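Local atomic coordinates of PAN2-PAN3 deadenylation complex catalytic subunit pan2 (Neurospora crassa, PDB entry 4CZW), a protein that acts as the catalytic subunit of the PAN deadenylation complex, probably shortening the poly(A) tails of mRNA with a metal-dependent exonuclease domain, beside a ubiquitin-protease-like domain predicted to be inactive. Residues Thr226-Glu236 and Gly299-Asp307; Arg279-Leu288 and Phe380-Val390. One frame throughout, in Å; residues are numbered along the deposited sequence.

Contact 1 (Thr226-Glu236 and Gly299-Asp307)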
loop_
_atom_site.group_PDB
_atom_site.type_symbol
_atom_site.label_atom_id
_atom_site.label_comp_id
_atom_site.label_asym_id
_atom_site.label_seq_id
_atom_site.Cartn_x
_atom_site.Cartn_y
_atom_site.Cartn_z
ATOM N N THR A 226 -20.283 27.001 -1.881
ATOM C CA THR A 226 -20.384 25.562 -2.099
ATOM C C THR A 226 -19.027 24.928 -2.387
ATOM O O THR A 226 -18.057 25.621 -2.697
ATOM C CB THR A 226 -21.340 25.237 -3.261
ATOM O OG1 THR A 226 -20.793 25.732 -4.490
ATOM C CG2 THR A 226 -22.700 25.873 -3.024
ATOM N N PHE A 227 -18.970 23.603 -2.280
ATOM C CA PHE A 227 -17.749 22.854 -2.553
ATOM C C PHE A 227 -17.386 22.918 -4.032
ATOM O O PHE A 227 -16.210 22.922 -4.394
ATOM C CB PHE A 227 -17.905 21.396 -2.108
ATOM C CG PHE A 227 -16.744 20.518 -2.484
ATOM C CD1 PHE A 227 -15.578 20.529 -1.736
ATOM C CD2 PHE A 227 -16.823 19.673 -3.581
ATOM C CE1 PHE A 227 -14.511 19.721 -2.079
ATOM C CE2 PHE A 227 -15.758 18.864 -3.929
ATOM C CZ PHE A 227 -14.601 18.887 -3.177
ATOM N N SER A 228 -18.408 22.964 -4.881
ATOM C CA SER A 228 -18.211 23.047 -6.323
ATOM C C SER A 228 -17.494 24.340 -6.703
ATOM O O SER A 228 -16.660 24.357 -7.608
ATOM C CB SER A 228 -19.552 22.952 -7.054
ATOM O OG SER A 228 -20.190 21.715 -6.789
ATOM N N GLN A 229 -17.825 25.419 -6.000
ATOM C CA GLN A 229 -17.199 26.715 -6.235
ATOM C C GLN A 229 -15.754 26.729 -5.747
ATOM O O GLN A 229 -14.881 27.325 -6.379
ATOM C CB GLN A 229 -17.997 27.824 -5.548
ATOM C CG GLN A 229 -19.373 28.062 -6.148
ATOM C CD GLN A 229 -20.244 28.944 -5.274
ATOM O OE1 GLN A 229 -19.943 29.165 -4.101
ATOM N NE2 GLN A 229 -21.331 29.453 -5.844
ATOM N N VAL A 230 -15.508 26.072 -4.618
ATOM C CA VAL A 230 -14.168 25.991 -4.049
ATOM C C VAL A 230 -13.261 25.138 -4.934
ATOM O O VAL A 230 -12.090 25.462 -5.139
ATOM C CB VAL A 230 -14.201 25.416 -2.616
ATOM C CG1 VAL A 230 -12.795 25.166 -2.098
ATOM C CG2 VAL A 230 -14.951 26.359 -1.688
ATOM N N LEU A 231 -13.816 24.054 -5.466
ATOM C CA LEU A 231 -13.084 23.184 -6.380
ATOM C C LEU A 231 -12.730 23.918 -7.671
ATOM O O LEU A 231 -11.602 23.825 -8.160
ATOM C CB LEU A 231 -13.900 21.929 -6.695
ATOM C CG LEU A 231 -13.316 20.989 -7.751
ATOM C CD1 LEU A 231 -11.926 20.526 -7.350
ATOM C CD2 LEU A 231 -14.234 19.800 -7.975
ATOM N N LYS A 232 -13.701 24.642 -8.218
ATOM C CA LYS A 232 -13.500 25.412 -9.440
ATOM C C LYS A 232 -12.424 26.476 -9.257
ATOM O O LYS A 232 -11.580 26.679 -10.131
ATOM C CB LYS A 232 -14.812 26.064 -9.881
ATOM C CG LYS A 232 -14.655 27.075 -11.006
ATOM C CD LYS A 232 -15.988 27.688 -11.396
ATOM C CE LYS A 232 -15.809 28.760 -12.458
ATOM N NZ LYS A 232 -15.118 28.234 -13.669
ATOM N N ALA A 233 -12.457 27.149 -8.111
ATOM C CA ALA A 233 -11.492 28.198 -7.808
ATOM C C ALA A 233 -10.085 27.629 -7.651
ATOM O O ALA A 233 -9.097 28.305 -7.939
ATOM C CB ALA A 233 -11.904 28.945 -6.550
ATOM N N GLY A 234 -10.004 26.384 -7.195
ATOM C CA GLY A 234 -8.724 25.731 -6.995
ATOM C C GLY A 234 -8.073 25.305 -8.296
ATOM O O GLY A 234 -6.876 25.508 -8.496
ATOM N N LEU A 235 -8.865 24.712 -9.183
ATOM C CA LEU A 235 -8.367 24.236 -10.470
ATOM C C LEU A 235 -7.887 25.384 -11.354
ATOM O O LEU A 235 -6.818 25.307 -11.960
ATOM C CB LEU A 235 -9.452 23.437 -11.195
ATOM C CG LEU A 235 -9.797 22.067 -10.609
ATOM C CD1 LEU A 235 -11.126 21.567 -11.143
ATOM C CD2 LEU A 235 -8.699 21.070 -10.923
ATOM N N GLU A 236 -8.682 26.447 -11.422
ATOM C CA GLU A 236 -8.352 27.598 -12.255
ATOM C C GLU A 236 -7.366 28.531 -11.559
ATOM O O GLU A 236 -7.163 28.445 -10.348
ATOM C CB GLU A 236 -9.624 28.362 -12.630
ATOM C CG GLU A 236 -10.607 27.551 -13.459
ATOM C CD GLU A 236 -11.883 28.312 -13.756
ATOM O OE1 GLU A 236 -12.164 29.302 -13.049
ATOM O OE2 GLU A 236 -12.603 27.922 -14.699
ATOM N N GLY A 299 -11.132 26.138 -21.814
ATOM C CA GLY A 299 -10.128 26.465 -20.817
ATOM C C GLY A 299 -10.683 26.712 -19.428
ATOM O O GLY A 299 -9.929 26.967 -18.488
ATOM N N HIS A 300 -12.003 26.636 -19.292
ATOM C CA HIS A 300 -12.647 26.865 -18.003
ATOM C C HIS A 300 -13.220 25.576 -17.424
ATOM O O HIS A 300 -13.473 24.613 -18.147
ATOM C CB HIS A 300 -13.751 27.917 -18.135
ATOM C CG HIS A 300 -13.244 29.283 -18.483
ATOM N ND1 HIS A 300 -12.622 30.101 -17.564
ATOM C CD2 HIS A 300 -13.268 29.973 -19.647
ATOM C CE1 HIS A 300 -12.285 31.237 -18.148
ATOM N NE2 HIS A 300 -12.666 31.186 -19.411
ATOM N N VAL A 301 -13.421 25.569 -16.110
ATOM C CA VAL A 301 -13.956 24.405 -15.417
ATOM C C VAL A 301 -15.221 24.764 -14.644
ATOM O O VAL A 301 -15.249 25.749 -13.908
ATOM C CB VAL A 301 -12.916 23.798 -14.452
ATOM C CG1 VAL A 301 -13.589 22.910 -13.420
ATOM C CG2 VAL A 301 -11.865 23.022 -15.228
ATOM N N TYR A 302 -16.268 23.965 -14.825
ATOM C CA TYR A 302 -17.532 24.192 -14.136
ATOM C C TYR A 302 -17.949 22.953 -13.349
ATOM O O TYR A 302 -18.100 21.871 -13.912
ATOM C CB TYR A 302 -18.622 24.579 -15.137
ATOM C CG TYR A 302 -18.224 25.718 -16.047
ATOM C CD1 TYR A 302 -18.402 27.039 -15.657
ATOM C CD2 TYR A 302 -17.665 25.473 -17.296
ATOM C CE1 TYR A 302 -18.038 28.083 -16.485
ATOM C CE2 TYR A 302 -17.297 26.512 -18.129
ATOM C CZ TYR A 302 -17.485 27.814 -17.719
ATOM O OH TYR A 302 -17.122 28.853 -18.547
ATOM N N CYS A 303 -18.135 23.119 -12.042
ATOM C CA CYS A 303 -18.478 22.000 -11.173
ATOM C C CYS A 303 -19.888 22.138 -10.605
ATOM O O CYS A 303 -20.324 23.235 -10.256
ATOM C CB CYS A 303 -17.463 21.882 -10.035
ATOM S SG CYS A 303 -17.699 20.439 -8.973
ATOM N N TYR A 304 -20.598 21.017 -10.513
ATOM C CA TYR A 304 -21.964 21.017 -10.002
ATOM C C TYR A 304 -22.178 19.905 -8.978
ATOM O O TYR A 304 -21.503 18.877 -9.012
ATOM C CB TYR A 304 -22.965 20.873 -11.149
ATOM C CG TYR A 304 -22.772 21.886 -12.254
ATOM C CD1 TYR A 304 -23.278 23.174 -12.138
ATOM C CD2 TYR A 304 -22.083 21.554 -13.413
ATOM C CE1 TYR A 304 -23.103 24.104 -13.145
ATOM C CE2 TYR A 304 -21.903 22.477 -14.424
ATOM C CZ TYR A 304 -22.415 23.749 -14.287
ATOM O OH TYR A 304 -22.237 24.671 -15.293
ATOM N N GLU A 305 -23.126 20.122 -8.071
ATOM C CA GLU A 305 -23.418 19.155 -7.019
ATOM C C GLU A 305 -24.893 19.196 -6.630
ATOM O O GLU A 305 -25.601 20.151 -6.951
ATOM C CB GLU A 305 -22.547 19.423 -5.791
ATOM C CG GLU A 305 -22.857 20.737 -5.093
ATOM C CD GLU A 305 -21.902 21.038 -3.955
ATOM O OE1 GLU A 305 -20.703 21.255 -4.226
ATOM O OE2 GLU A 305 -22.350 21.055 -2.789
ATOM N N GLY A 306 -25.349 18.155 -5.940
ATOM C CA GLY A 306 -26.717 18.090 -5.459
ATOM C C GLY A 306 -27.752 18.066 -6.568
ATOM O O GLY A 306 -27.546 17.444 -7.610
ATOM N N ASP A 307 -28.870 18.749 -6.337
ATOM C CA ASP A 307 -29.945 18.822 -7.321
ATOM C C ASP A 307 -29.519 19.630 -8.541
ATOM O O ASP A 307 -30.007 19.404 -9.648
ATOM C CB ASP A 307 -31.201 19.435 -6.699
ATOM C CG ASP A 307 -31.740 18.617 -5.542
ATOM O OD1 ASP A 307 -31.519 17.387 -5.528
ATOM O OD2 ASP A 307 -32.386 19.203 -4.649
HETATM O O HOH W 1 -21.116 22.303 -1.070
#
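Glu305 reaches across to the N-terminal turn of helix 227-235, where OE1 accepts two bonds from Ser228. This is a helix lying nearly antiparallel on strand 300-305 (161°) in the ubiquitin-protease-like domain. The Ser228 hydroxyl takes the anti lone pair of Glu305 OE1 (Ser228 OG to Glu305 OE1 2.7 Å), while the backbone N of Ser228 makes a clearly bent bond, 2.9 Å from Glu305 OE1 and nearly along its C-O axis. With CG set between the backbone N and the carbonyl carbon (chi1 67°), the Glu305 chain then runs extended to the helix end, whose dipole would favour the charged carboxylate. OE2 turns to a water that also meets Phe227 N. With an alanine here, the N-H and hydroxyl of Ser228 would probably lose their shared acceptor and the water its carboxylate.

Thr226 and Gln229 close the same end as a capping box. Further along the helix, Cys303 SG meets Leu231 CD2 at 3.7 Å, and Leu235 crosses Val301 at about a right angle. Lys232 stays extended until its last torsion bends NZ toward Val301 O, a bond modelled too short to trust, and into an off-centre cation-pi contact with Tyr302. Within the helix segment, Lys232 NZ forms a salt bridge with Glu236 OE2 (2.7 Å) from above the carboxylate plane. Glu236 OE2 also receives the nearly straight bond from Val301 N (174°), 2.9 Å away on its anti side, slightly out of the carboxylate plane.

Contact 2 (Arg279-Leu288 and Phe380-Val390)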
loop_
_atom_site.group_PDB
_atom_site.type_symbol
_atom_site.label_atom_id
_atom_site.label_comp_id
_atom_site.label_asym_id
_atom_site.label_seq_id
_atom_site.Cartn_x
_atom_site.Cartn_y
_atom_site.Cartn_z
ATOM N N ARG A 279 -12.534 26.444 8.737
ATOM C CA ARG A 279 -13.068 25.350 9.543
ATOM C C ARG A 279 -14.564 25.519 9.785
ATOM O O ARG A 279 -15.301 24.534 9.851
ATOM C CB ARG A 279 -12.314 25.247 10.870
ATOM C CG ARG A 279 -10.861 24.834 10.707
ATOM C CD ARG A 279 -10.114 24.840 12.030
ATOM N NE ARG A 279 -8.701 24.533 11.843
ATOM C CZ ARG A 279 -7.754 25.448 11.653
ATOM N NH1 ARG A 279 -8.064 26.738 11.632
ATOM N NH2 ARG A 279 -6.493 25.071 11.488
ATOM N N LYS A 280 -15.007 26.768 9.915
ATOM C CA LYS A 280 -16.430 27.057 10.051
ATOM C C LYS A 280 -17.175 26.652 8.785
ATOM O O LYS A 280 -18.294 26.142 8.845
ATOM C CB LYS A 280 -16.659 28.541 10.344
ATOM C CG LYS A 280 -16.082 29.019 11.666
ATOM C CD LYS A 280 -16.480 30.459 11.944
ATOM C CE LYS A 280 -15.904 30.954 13.260
ATOM N NZ LYS A 280 -16.333 32.350 13.554
ATOM N N LEU A 281 -16.541 26.881 7.640
ATOM C CA LEU A 281 -17.125 26.535 6.350
ATOM C C LEU A 281 -17.269 25.024 6.190
ATOM O O LEU A 281 -18.317 24.531 5.776
ATOM C CB LEU A 281 -16.276 27.105 5.212
ATOM C CG LEU A 281 -16.811 26.907 3.791
ATOM C CD1 LEU A 281 -18.106 27.680 3.596
ATOM C CD2 LEU A 281 -15.774 27.319 2.758
ATOM N N TRP A 282 -16.208 24.296 6.524
ATOM C CA TRP A 282 -16.197 22.842 6.384
ATOM C C TRP A 282 -17.094 22.147 7.402
ATOM O O TRP A 282 -17.509 21.007 7.196
ATOM C CB TRP A 282 -14.770 22.308 6.511
ATOM C CG TRP A 282 -14.047 22.208 5.207
ATOM C CD1 TRP A 282 -13.127 23.084 4.709
ATOM C CD2 TRP A 282 -14.184 21.170 4.232
ATOM N NE1 TRP A 282 -12.681 22.654 3.482
ATOM C CE2 TRP A 282 -13.316 21.481 3.166
ATOM C CE3 TRP A 282 -14.958 20.009 4.155
ATOM C CZ2 TRP A 282 -13.198 20.671 2.039
ATOM C CZ3 TRP A 282 -14.839 19.206 3.036
ATOM C CH2 TRP A 282 -13.968 19.540 1.993
ATOM N N SER A 283 -17.390 22.834 8.500
ATOM C CA SER A 283 -18.219 22.261 9.554
ATOM C C SER A 283 -19.698 22.283 9.181
ATOM O O SER A 283 -20.529 21.699 9.875
ATOM C CB SER A 283 -18.003 23.004 10.872
ATOM O OG SER A 283 -18.474 24.338 10.791
ATOM N N THR A 284 -20.017 22.966 8.086
ATOM C CA THR A 284 -21.387 23.029 7.588
ATOM C C THR A 284 -21.878 21.637 7.207
ATOM O O THR A 284 -21.249 20.955 6.398
ATOM C CB THR A 284 -21.500 23.964 6.368
ATOM O OG1 THR A 284 -21.019 25.268 6.717
ATOM C CG2 THR A 284 -22.944 24.066 5.902
ATOM N N PRO A 285 -23.003 21.208 7.799
ATOM C CA PRO A 285 -23.559 19.875 7.544
ATOM C C PRO A 285 -23.952 19.665 6.083
ATOM O O PRO A 285 -24.723 20.448 5.530
ATOM C CB PRO A 285 -24.795 19.831 8.452
ATOM C CG PRO A 285 -25.133 21.261 8.716
ATOM C CD PRO A 285 -23.820 21.974 8.755
ATOM N N GLY A 286 -23.412 18.614 5.473
ATOM C CA GLY A 286 -23.734 18.272 4.100
ATOM C C GLY A 286 -23.001 19.115 3.074
ATOM O O GLY A 286 -23.404 19.179 1.913
ATOM N N TRP A 287 -21.919 19.759 3.499
ATOM C CA TRP A 287 -21.163 20.639 2.615
ATOM C C TRP A 287 -20.358 19.848 1.590
ATOM O O TRP A 287 -20.216 20.270 0.444
ATOM C CB TRP A 287 -20.232 21.544 3.423
ATOM C CG TRP A 287 -19.691 22.697 2.634
ATOM C CD1 TRP A 287 -20.347 23.850 2.319
ATOM C CD2 TRP A 287 -18.382 22.811 2.062
ATOM N NE1 TRP A 287 -19.530 24.675 1.584
ATOM C CE2 TRP A 287 -18.317 24.060 1.414
ATOM C CE3 TRP A 287 -17.257 21.979 2.036
ATOM C CZ2 TRP A 287 -17.175 24.498 0.747
ATOM C CZ3 TRP A 287 -16.125 22.415 1.372
ATOM C CH2 TRP A 287 -16.092 23.664 0.737
ATOM N N LEU A 288 -19.829 18.702 2.008
ATOM C CA LEU A 288 -19.062 17.843 1.112
ATOM C C LEU A 288 -19.968 16.843 0.407
ATOM O O LEU A 288 -20.511 15.938 1.041
ATOM C CB LEU A 288 -17.963 17.103 1.878
ATOM C CG LEU A 288 -17.143 16.101 1.061
ATOM C CD1 LEU A 288 -16.410 16.798 -0.075
ATOM C CD2 LEU A 288 -16.165 15.347 1.950
ATOM N N PHE A 380 -18.049 16.960 9.774
ATOM C CA PHE A 380 -16.771 17.464 10.258
ATOM C C PHE A 380 -16.965 18.431 11.424
ATOM O O PHE A 380 -18.002 19.083 11.540
ATOM C CB PHE A 380 -16.000 18.138 9.122
ATOM C CG PHE A 380 -15.710 17.223 7.966
ATOM C CD1 PHE A 380 -14.697 16.282 8.048
ATOM C CD2 PHE A 380 -16.453 17.300 6.798
ATOM C CE1 PHE A 380 -14.427 15.436 6.987
ATOM C CE2 PHE A 380 -16.188 16.457 5.734
ATOM C CZ PHE A 380 -15.175 15.523 5.829
ATOM N N ASN A 381 -15.959 18.510 12.288
ATOM C CA ASN A 381 -16.038 19.317 13.496
ATOM C C ASN A 381 -14.901 20.331 13.546
ATOM O O ASN A 381 -13.730 19.967 13.450
ATOM C CB ASN A 381 -16.008 18.415 14.732
ATOM C CG ASN A 381 -16.446 19.132 15.998
ATOM O OD1 ASN A 381 -16.003 20.245 16.284
ATOM N ND2 ASN A 381 -17.320 18.493 16.764
ATOM N N ALA A 382 -15.250 21.604 13.711
ATOM C CA ALA A 382 -14.266 22.684 13.707
ATOM C C ALA A 382 -13.297 22.599 14.883
ATOM O O ALA A 382 -12.256 23.254 14.888
ATOM C CB ALA A 382 -14.971 24.032 13.709
ATOM N N ALA A 383 -13.647 21.788 15.877
ATOM C CA ALA A 383 -12.853 21.684 17.095
ATOM C C ALA A 383 -11.729 20.658 16.976
ATOM O O ALA A 383 -10.647 20.857 17.528
ATOM C CB ALA A 383 -13.746 21.343 18.272
ATOM N N TRP A 384 -11.978 19.567 16.255
ATOM C CA TRP A 384 -11.006 18.478 16.205
ATOM C C TRP A 384 -11.009 17.661 14.909
ATOM O O TRP A 384 -10.014 17.009 14.589
ATOM C CB TRP A 384 -11.228 17.538 17.395
ATOM C CG TRP A 384 -12.592 16.911 17.443
ATOM C CD1 TRP A 384 -13.710 17.420 18.035
ATOM C CD2 TRP A 384 -12.974 15.649 16.882
ATOM N NE1 TRP A 384 -14.768 16.556 17.874
ATOM C CE2 TRP A 384 -14.341 15.461 17.169
ATOM C CE3 TRP A 384 -12.295 14.662 16.162
ATOM C CZ2 TRP A 384 -15.040 14.327 16.762
ATOM C CZ3 TRP A 384 -12.990 13.538 15.759
ATOM C CH2 TRP A 384 -14.349 13.379 16.060
ATOM N N LYS A 385 -12.109 17.686 14.161
ATOM C CA LYS A 385 -12.203 16.853 12.963
ATOM C C LYS A 385 -12.253 17.664 11.671
ATOM O O LYS A 385 -13.281 18.251 11.335
ATOM C CB LYS A 385 -13.429 15.940 13.042
ATOM C CG LYS A 385 -13.438 14.851 11.982
ATOM C CD LYS A 385 -14.744 14.083 11.963
ATOM C CE LYS A 385 -14.757 13.063 10.840
ATOM N NZ LYS A 385 -16.098 12.442 10.680
HETATM N N MSE A 386 -11.140 17.672 10.940
HETATM C CA MSE A 386 -11.042 18.416 9.689
HETATM C C MSE A 386 -10.395 17.587 8.578
HETATM O O MSE A 386 -9.409 16.890 8.809
HETATM C CB MSE A 386 -10.256 19.711 9.902
HETATM C CG MSE A 386 -11.065 20.832 10.532
HETATM SE SE MSE A 386 -12.370 21.570 9.284
HETATM C CE MSE A 386 -13.991 21.336 10.337
ATOM N N PRO A 387 -10.952 17.671 7.360
ATOM C CA PRO A 387 -10.438 16.932 6.203
ATOM C C PRO A 387 -9.136 17.522 5.666
ATOM O O PRO A 387 -8.967 18.741 5.657
ATOM C CB PRO A 387 -11.562 17.072 5.175
ATOM C CG PRO A 387 -12.197 18.373 5.512
ATOM C CD PRO A 387 -12.127 18.490 7.010
ATOM N N VAL A 388 -8.228 16.657 5.223
ATOM C CA VAL A 388 -6.946 17.100 4.693
ATOM C C VAL A 388 -6.834 16.783 3.206
ATOM O O VAL A 388 -6.546 17.661 2.393
ATOM C CB VAL A 388 -5.770 16.447 5.442
ATOM C CG1 VAL A 388 -4.446 16.905 4.854
ATOM C CG2 VAL A 388 -5.841 16.776 6.922
ATOM N N VAL A 389 -7.062 15.520 2.859
ATOM C CA VAL A 389 -7.036 15.092 1.466
ATOM C C VAL A 389 -8.373 14.468 1.076
ATOM O O VAL A 389 -8.888 13.596 1.776
ATOM C CB VAL A 389 -5.903 14.079 1.202
ATOM C CG1 VAL A 389 -5.845 13.721 -0.277
ATOM C CG2 VAL A 389 -4.569 14.638 1.669
ATOM N N VAL A 390 -8.932 14.926 -0.039
ATOM C CA VAL A 390 -10.203 14.407 -0.532
ATOM C C VAL A 390 -10.000 13.708 -1.873
ATOM O O VAL A 390 -9.379 14.262 -2.780
ATOM C CB VAL A 390 -11.247 15.528 -0.681
ATOM C CG1 VAL A 390 -12.548 14.976 -1.233
ATOM C CG2 VAL A 390 -11.482 16.209 0.657
#
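The six-membered ring of Trp282 is sandwiched: Pro387 CG sits over one face, 3.6 Å from its centroid in a CH-pi contact, and Trp287 CZ3 lies over the centre of the opposite face. This is in the ubiquitin-protease-like domain, where the end of helix 276-282 and the turn after it pack against strand 385-394 and the loop leading into it. Trp287 in turn presents its own edge to Trp282, with CZ3 of Trp282 in the plane of the Trp287 ring. Toward Phe380 the indole of Trp282 offers an edge, an offset edge-to-face pair with the planes at 88° and the centroids 5.7 Å apart. Pro387 CD lies over a face of Phe380, while Leu288 CD2 comes in at the ring's edge, in plane, 3.9 Å from Phe380 CE2.

No hydrogen bond crosses between the two segments, which are held by apolar and aromatic contacts; Trp282 NE1 hydrogen-bonds the hydroxyl of Tyr210.

Met386, present as selenomethionine, packs beside the indole of Trp282 and against Arg279. The Met386 chain leaves with CG anti to the carbonyl carbon and bends again at chi2 and chi3, which brings Met386 SE to 3.7 Å from Trp282 CB and leaves it oblique to the indole, a Met-aromatic contact. Arg279 runs across this side chain, Arg279 CG lying 3.9 Å from Met386 SE, and its CB meets the methyl of Ala382. At the far end of the indole, Trp282 CH2 approaches Val390 CG2 at 4.4 Å. Thr284 to Trp287 form a type II beta turn, with Gly286 at the positive phi that suits it. Just before the turn, the Ser283 hydroxyl folds back to bond Lys280 O, while Ser283 CB rests 4.0 Å from Phe380 O.

How the contacts relate
Contacts 1 and 2 are neighbours on one mixed sheet of the ubiquitin-protease-like domain, their centres about 18 Å apart. Strand 300-305 pairs with 291-297, which pairs with 321-334, which pairs with 385-394, so both contacts reach the same sheet. They meet directly at Trp287: Trp287 CZ2 lies 3.8 Å from Val230 CG2, and Trp287 O is 3.6 Å from Phe227 CB. Glu305 OE2 also packs near, 4.0 Å from Trp287 O. Phe227 also touches Trp282 and Leu288, tying the start of helix 227-235 to the aromatic cluster of contact 2. Neither contact reaches a zinc site or the exonuclease residues inferred to bind catalytic metals; both belong to the scaffold.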